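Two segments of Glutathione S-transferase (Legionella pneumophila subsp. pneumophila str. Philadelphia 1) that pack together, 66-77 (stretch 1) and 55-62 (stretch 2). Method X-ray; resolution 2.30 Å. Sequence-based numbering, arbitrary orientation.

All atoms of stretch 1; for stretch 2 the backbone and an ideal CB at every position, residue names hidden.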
ATOM      1  N   LEU A  66       7.261 -14.987   1.675  1.00 39.01           N
ATOM      2  CA  LEU A  66       6.853 -13.713   1.100  1.00 36.84           C
ATOM      3  C   LEU A  66       5.738 -13.039   1.916  1.00 34.89           C
ATOM      4  O   LEU A  66       4.701 -13.642   2.182  1.00 35.31           O
ATOM      5  CB  LEU A  66       6.375 -13.941  -0.336  1.00 36.58           C
ATOM      6  CG  LEU A  66       5.797 -12.749  -1.097  1.00 33.33           C
ATOM      7  CD1 LEU A  66       6.887 -11.730  -1.404  1.00 26.94           C
ATOM      8  CD2 LEU A  66       5.097 -13.219  -2.382  1.00 33.57           C
ATOM      9  N   SER A  67       5.958 -11.780   2.286  1.00 31.86           N
ATOM     10  CA  SER A  67       5.021 -11.011   3.094  1.00 30.04           C
ATOM     11  C   SER A  67       4.318  -9.938   2.280  1.00 31.92           C
ATOM     12  O   SER A  67       4.620  -9.732   1.102  1.00 29.97           O
ATOM     13  CB  SER A  67       5.761 -10.312   4.232  1.00 29.74           C
ATOM     14  OG  SER A  67       6.916 -11.039   4.589  1.00 44.29           O
ATOM     15  N   GLN A  68       3.403  -9.239   2.951  1.00 30.35           N
ATOM     16  CA  GLN A  68       2.650  -8.122   2.393  1.00 28.35           C
ATOM     17  C   GLN A  68       1.540  -8.606   1.475  1.00 29.92           C
ATOM     18  O   GLN A  68       1.789  -9.070   0.361  1.00 32.25           O
ATOM     19  CB  GLN A  68       3.555  -7.117   1.682  1.00 25.34           C
ATOM     20  CG  GLN A  68       4.508  -6.377   2.607  1.00 30.53           C
ATOM     21  CD  GLN A  68       3.795  -5.433   3.571  1.00 30.17           C
ATOM     22  OE1 GLN A  68       2.705  -4.939   3.287  1.00 29.90           O
ATOM     23  NE2 GLN A  68       4.421  -5.166   4.709  1.00 29.80           N
ATOM     24  N   SER A  69       0.310  -8.473   1.953  1.00 28.91           N
ATOM     25  CA  SER A  69      -0.864  -8.996   1.263  1.00 26.68           C
ATOM     26  C   SER A  69      -0.982  -8.551  -0.194  1.00 26.57           C
ATOM     27  O   SER A  69      -1.294  -9.369  -1.060  1.00 29.90           O
ATOM     28  CB  SER A  69      -2.146  -8.674   2.051  1.00 25.43           C
ATOM     29  OG  SER A  69      -2.299  -7.280   2.264  1.00 24.03           O
HETATM   30  N   MSE A  70      -0.737  -7.275  -0.474  1.00 24.91           N
HETATM   31  CA  MSE A  70      -0.778  -6.800  -1.860  1.00 28.57           C
HETATM   32  C   MSE A  70       0.315  -7.451  -2.715  1.00 29.89           C
HETATM   33  O   MSE A  70       0.077  -7.829  -3.859  1.00 29.00           O
HETATM   34  CB  MSE A  70      -0.680  -5.279  -1.927  1.00 26.83           C
HETATM   35  CG  MSE A  70      -1.718  -4.579  -1.082  1.00 29.49           C
HETATM   36 SE   MSE A  70      -3.545  -5.192  -1.471  1.00 55.07          SE
HETATM   37  CE  MSE A  70      -3.817  -4.251  -3.168  1.00 34.02           C
ATOM     38  N   ALA A  71       1.502  -7.600  -2.135  1.00 26.67           N
ATOM     39  CA  ALA A  71       2.600  -8.282  -2.802  1.00 28.53           C
ATOM     40  C   ALA A  71       2.282  -9.747  -3.019  1.00 28.21           C
ATOM     41  O   ALA A  71       2.544 -10.289  -4.080  1.00 27.91           O
ATOM     42  CB  ALA A  71       3.898  -8.135  -2.008  1.00 25.91           C
ATOM     43  N   ILE A  72       1.730 -10.389  -1.996  1.00 29.34           N
ATOM     44  CA  ILE A  72       1.331 -11.793  -2.086  1.00 28.36           C
ATOM     45  C   ILE A  72       0.334 -12.005  -3.223  1.00 29.06           C
ATOM     46  O   ILE A  72       0.440 -12.951  -4.013  1.00 28.57           O
ATOM     47  CB  ILE A  72       0.705 -12.272  -0.765  1.00 30.21           C
ATOM     48  CG1 ILE A  72       1.813 -12.520   0.273  1.00 31.90           C
ATOM     49  CG2 ILE A  72      -0.179 -13.501  -1.004  1.00 28.54           C
ATOM     50  CD1 ILE A  72       1.330 -12.843   1.667  1.00 30.29           C
ATOM     51  N   ILE A  73      -0.626 -11.101  -3.312  1.00 26.27           N
ATOM     52  CA  ILE A  73      -1.685 -11.242  -4.294  1.00 30.93           C
ATOM     53  C   ILE A  73      -1.144 -11.086  -5.716  1.00 33.25           C
ATOM     54  O   ILE A  73      -1.497 -11.855  -6.613  1.00 33.24           O
ATOM     55  CB  ILE A  73      -2.839 -10.261  -3.993  1.00 27.19           C
ATOM     56  CG1 ILE A  73      -3.646 -10.774  -2.790  1.00 29.45           C
ATOM     57  CG2 ILE A  73      -3.714 -10.082  -5.205  1.00 26.26           C
ATOM     58  CD1 ILE A  73      -4.485  -9.724  -2.103  1.00 28.58           C
ATOM     59  N   ASP A  74      -0.267 -10.107  -5.906  1.00 32.61           N
ATOM     60  CA  ASP A  74       0.335  -9.862  -7.211  1.00 34.10           C
ATOM     61  C   ASP A  74       1.177 -11.050  -7.679  1.00 34.10           C
ATOM     62  O   ASP A  74       1.221 -11.362  -8.870  1.00 36.33           O
ATOM     63  CB  ASP A  74       1.166  -8.575  -7.184  1.00 37.00           C
ATOM     64  CG  ASP A  74       0.315  -7.319  -7.381  1.00 44.60           C
ATOM     65  OD1 ASP A  74      -0.867  -7.434  -7.783  1.00 47.05           O
ATOM     66  OD2 ASP A  74       0.834  -6.206  -7.145  1.00 50.92           O
ATOM     67  N   TYR A  75       1.831 -11.715  -6.731  1.00 35.69           N
ATOM     68  CA  TYR A  75       2.564 -12.946  -7.014  1.00 37.29           C
ATOM     69  C   TYR A  75       1.608 -14.015  -7.543  1.00 34.89           C
ATOM     70  O   TYR A  75       1.817 -14.574  -8.616  1.00 37.00           O
ATOM     71  CB  TYR A  75       3.302 -13.444  -5.759  1.00 33.21           C
ATOM     72  CG  TYR A  75       4.027 -14.764  -5.942  1.00 35.85           C
ATOM     73  CD1 TYR A  75       5.322 -14.806  -6.445  1.00 35.57           C
ATOM     74  CD2 TYR A  75       3.421 -15.967  -5.600  1.00 36.09           C
ATOM     75  CE1 TYR A  75       5.986 -16.017  -6.615  1.00 35.57           C
ATOM     76  CE2 TYR A  75       4.077 -17.176  -5.767  1.00 33.32           C
ATOM     77  CZ  TYR A  75       5.356 -17.193  -6.274  1.00 36.92           C
ATOM     78  OH  TYR A  75       6.007 -18.394  -6.440  1.00 43.67           O
ATOM     79  N   LEU A  76       0.552 -14.290  -6.790  1.00 33.81           N
ATOM     80  CA  LEU A  76      -0.440 -15.257  -7.226  1.00 35.24           C
ATOM     81  C   LEU A  76      -0.900 -14.901  -8.627  1.00 37.92           C
ATOM     82  O   LEU A  76      -0.856 -15.725  -9.533  1.00 41.43           O
ATOM     83  CB  LEU A  76      -1.626 -15.285  -6.264  1.00 35.27           C
ATOM     84  CG  LEU A  76      -1.239 -15.626  -4.823  1.00 36.51           C
ATOM     85  CD1 LEU A  76      -2.425 -15.509  -3.885  1.00 28.99           C
ATOM     86  CD2 LEU A  76      -0.616 -17.018  -4.739  1.00 36.37           C
ATOM     87  N   GLU A  77      -1.319 -13.656  -8.794  1.00 36.76           N
ATOM     88  CA  GLU A  77      -1.768 -13.139 -10.077  1.00 37.11           C
ATOM     89  C   GLU A  77      -0.769 -13.414 -11.211  1.00 40.84           C
ATOM     90  O   GLU A  77      -1.162 -13.618 -12.356  1.00 41.85           O
ATOM     91  CB  GLU A  77      -2.008 -11.635  -9.950  1.00 36.84           C
ATOM     92  CG  GLU A  77      -2.729 -11.010 -11.123  1.00 43.67           C
ATOM     93  CD  GLU A  77      -4.219 -11.357 -11.175  1.00 41.82           C
ATOM     94  OE1 GLU A  77      -4.593 -12.526 -10.926  1.00 38.36           O
ATOM     95  OE2 GLU A  77      -5.013 -10.447 -11.494  1.00 44.13           O
ATOM     96  N   UNK A  55       5.199 -13.018  10.539  1.00 37.67           N
ATOM     97  CA  UNK A  55       4.453 -12.106   9.681  1.00 37.53           C
ATOM     98  C   UNK A  55       3.211 -12.752   9.078  1.00 36.28           C
ATOM     99  O   UNK A  55       3.282 -13.815   8.455  1.00 33.78           O
ATOM    100  CB  UNK A  55       5.358 -11.589   8.561  1.00 37.53           C
ATOM    101  N   UNK A  56       2.071 -12.102   9.284  1.00 32.89           N
ATOM    102  CA  UNK A  56       0.828 -12.533   8.668  1.00 31.64           C
ATOM    103  C   UNK A  56       0.220 -11.359   7.915  1.00 31.66           C
ATOM    104  O   UNK A  56       0.218 -10.231   8.405  1.00 31.67           O
ATOM    105  CB  UNK A  56      -0.147 -13.078   9.714  1.00 31.64           C
ATOM    106  N   UNK A  57      -0.272 -11.617   6.700  1.00 31.37           N
ATOM    107  CA  UNK A  57      -0.110 -12.933   6.082  1.00 32.78           C
ATOM    108  C   UNK A  57       1.300 -13.099   5.543  1.00 31.36           C
ATOM    109  O   UNK A  57       2.001 -12.124   5.299  1.00 33.00           O
ATOM    110  CB  UNK A  57      -1.131 -13.133   4.960  1.00 32.78           C
ATOM    111  N   UNK A  58       1.719 -14.339   5.392  1.00 32.74           N
ATOM    112  CA  UNK A  58       2.957 -14.629   4.705  1.00 34.06           C
ATOM    113  C   UNK A  58       2.803 -15.958   3.996  1.00 36.97           C
ATOM    114  O   UNK A  58       2.144 -16.874   4.487  1.00 39.97           O
ATOM    115  CB  UNK A  58       4.142 -14.648   5.672  1.00 34.06           C
ATOM    116  N   UNK A  59       3.399 -16.043   2.821  1.00 36.02           N
ATOM    117  CA  UNK A  59       3.286 -17.215   1.984  1.00 38.04           C
ATOM    118  C   UNK A  59       4.622 -17.948   1.975  1.00 40.79           C
ATOM    119  O   UNK A  59       5.671 -17.333   1.795  1.00 40.45           O
ATOM    120  CB  UNK A  59       2.855 -16.836   0.566  1.00 38.04           C
ATOM    121  N   UNK A  60       4.594 -19.255   2.204  1.00 42.04           N
ATOM    122  CA  UNK A  60       5.803 -20.040   2.051  1.00 41.83           C
ATOM    123  C   UNK A  60       5.758 -20.810   0.751  1.00 43.75           C
ATOM    124  O   UNK A  60       4.863 -21.621   0.531  1.00 42.42           O
ATOM    125  CB  UNK A  60       5.989 -20.993   3.234  1.00 41.83           C
ATOM    126  N   UNK A  61       6.747 -20.543  -0.097  1.00 47.82           N
ATOM    127  CA  UNK A  61       6.863 -21.142  -1.418  1.00 46.53           C
ATOM    128  C   UNK A  61       8.123 -21.996  -1.463  1.00 49.29           C
ATOM    129  O   UNK A  61       9.210 -21.506  -1.772  1.00 46.38           O
ATOM    130  CB  UNK A  61       6.889 -20.070  -2.509  1.00 46.53           C
ATOM    131  N   UNK A  62       7.969 -23.276  -1.140  1.00 47.93           N
ATOM    132  CA  UNK A  62       9.097 -24.188  -1.082  1.00 48.27           C
ATOM    133  C   UNK A  62      10.266 -23.586  -0.307  1.00 53.58           C
ATOM    134  O   UNK A  62      11.391 -23.518  -0.808  1.00 50.90           O
ATOM    135  CB  UNK A  62       9.542 -24.565  -2.497  1.00 48.27           C
TER

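Position 55 opens the stretch with its CA-to-CB bond directed toward stretch 1, and the ideal CB lies 4.3 Å from Ser67 OG. Nothing charged is on offer there, so a polar or a medium-sized aliphatic side chain would serve. The deposited residue is Leu55, whose CD1 comes to 3.6 Å from Ser67 OG, a contact of packing alone.

At position 56 the CB points away and meets nothing of stretch 1, which leaves the choice nearly free; an extended backbone tolerates a beta-branched residue, and Val56 is found.

Position 57 is more telling. The CA atoms of 56 and 57 are close together, as a cis peptide requires, and phi is -77°, a combination that strongly favours proline. The CB points sideways, 4.1 Å from Ile72 CD1, so a compact apolar group fits. Pro57 satisfies both demands: its ring lies against the start of the helix, with CG 3.9 Å from Ser69 CB.

Position 58 lies across from Ser67, its CA 4.5 Å from Ser67 CA, and its CB is 3.7 Å from Leu66 O. Several small or medium residues could be accommodated. Ser58 turns its hydroxyl back to its own segment, OG donating a hydrogen bond to Leu55 O at 2.9 Å, and so ties the loop to the strand.

Position 59 pairs with Leu66 in antiparallel fashion. Its N donates to Leu66 O, and its O accepts from Leu66 N, each at 2.8 Å; these bonds use backbone atoms and do not select a side chain. The CB, however, lies 4.4 Å from Ile72 CD1, on the face where Ile72, Tyr75 and Leu76 of the helix present carbon. A sizeable aliphatic residue is expected, leucine, isoleucine or methionine alike. Leu59 reaches in with CD2, which lies 3.9 Å from Ile72 CG2 and 4.0 Å from Leu76 CD2, and approaches the Tyr75 ring obliquely.

At 60 the CB again points away, with no part of stretch 1 within 5.5 Å, so a polar residue costs nothing here; Asp60 is present.

Position 61 returns toward stretch 1, its CB 4.4 Å from Tyr75 OH. An aliphatic or aromatic group could cover the tyrosine ring. Ile61 does so with its CD1, 3.5 Å from Tyr75 CZ and over one face of the ring, a CH-pi contact.

Position 62 is out of reach, and its positive phi of 47° suits asparagine or glycine; Asn62 is the residue found.

Stretch 2, residues 55-62: LVPSLDIN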
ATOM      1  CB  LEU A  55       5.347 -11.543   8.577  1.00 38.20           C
ATOM      2  CG  LEU A  55       6.348 -10.503   9.090  1.00 45.29           C
ATOM      3  CD1 LEU A  55       7.140  -9.880   7.947  1.00 44.96           C
ATOM      4  CD2 LEU A  55       5.624  -9.435   9.910  1.00 41.61           C
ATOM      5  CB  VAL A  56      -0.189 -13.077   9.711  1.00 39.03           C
ATOM      6  CG1 VAL A  56       0.237 -14.447  10.213  1.00 37.68           C
ATOM      7  CG2 VAL A  56      -0.366 -12.090  10.875  1.00 33.76           C
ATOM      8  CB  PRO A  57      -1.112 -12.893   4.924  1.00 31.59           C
ATOM      9  CG  PRO A  57      -1.270 -11.434   4.629  1.00 31.22           C
ATOM     10  CD  PRO A  57      -1.269 -10.806   5.988  1.00 33.35           C
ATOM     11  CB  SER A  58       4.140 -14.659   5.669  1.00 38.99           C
ATOM     12  OG  SER A  58       4.068 -15.780   6.531  1.00 44.08           O
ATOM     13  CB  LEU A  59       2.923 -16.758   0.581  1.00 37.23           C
ATOM     14  CG  LEU A  59       2.118 -17.665  -0.325  1.00 37.87           C
ATOM     15  CD1 LEU A  59       0.874 -18.158   0.392  1.00 38.36           C
ATOM     16  CD2 LEU A  59       1.760 -16.870  -1.573  1.00 34.51           C
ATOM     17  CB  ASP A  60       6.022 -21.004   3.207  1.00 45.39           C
ATOM     18  CG  ASP A  60       7.197 -21.936   2.957  1.00 50.74           C
ATOM     19  OD1 ASP A  60       8.280 -21.720   3.549  1.00 46.09           O
ATOM     20  OD2 ASP A  60       7.047 -22.869   2.135  1.00 53.27           O
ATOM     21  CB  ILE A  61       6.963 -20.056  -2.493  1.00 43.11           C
ATOM     22  CG1 ILE A  61       5.855 -19.021  -2.298  1.00 43.84           C
ATOM     23  CG2 ILE A  61       6.868 -20.668  -3.865  1.00 47.95           C
ATOM     24  CD1 ILE A  61       6.169 -17.663  -2.894  1.00 43.58           C
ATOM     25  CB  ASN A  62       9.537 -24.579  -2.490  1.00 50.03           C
ATOM     26  CG  ASN A  62       8.409 -25.186  -3.306  1.00 57.79           C
ATOM     27  OD1 ASN A  62       7.458 -25.753  -2.759  1.00 60.05           O
ATOM     28  ND2 ASN A  62       8.509 -25.067  -4.625  1.00 60.16           N
TER
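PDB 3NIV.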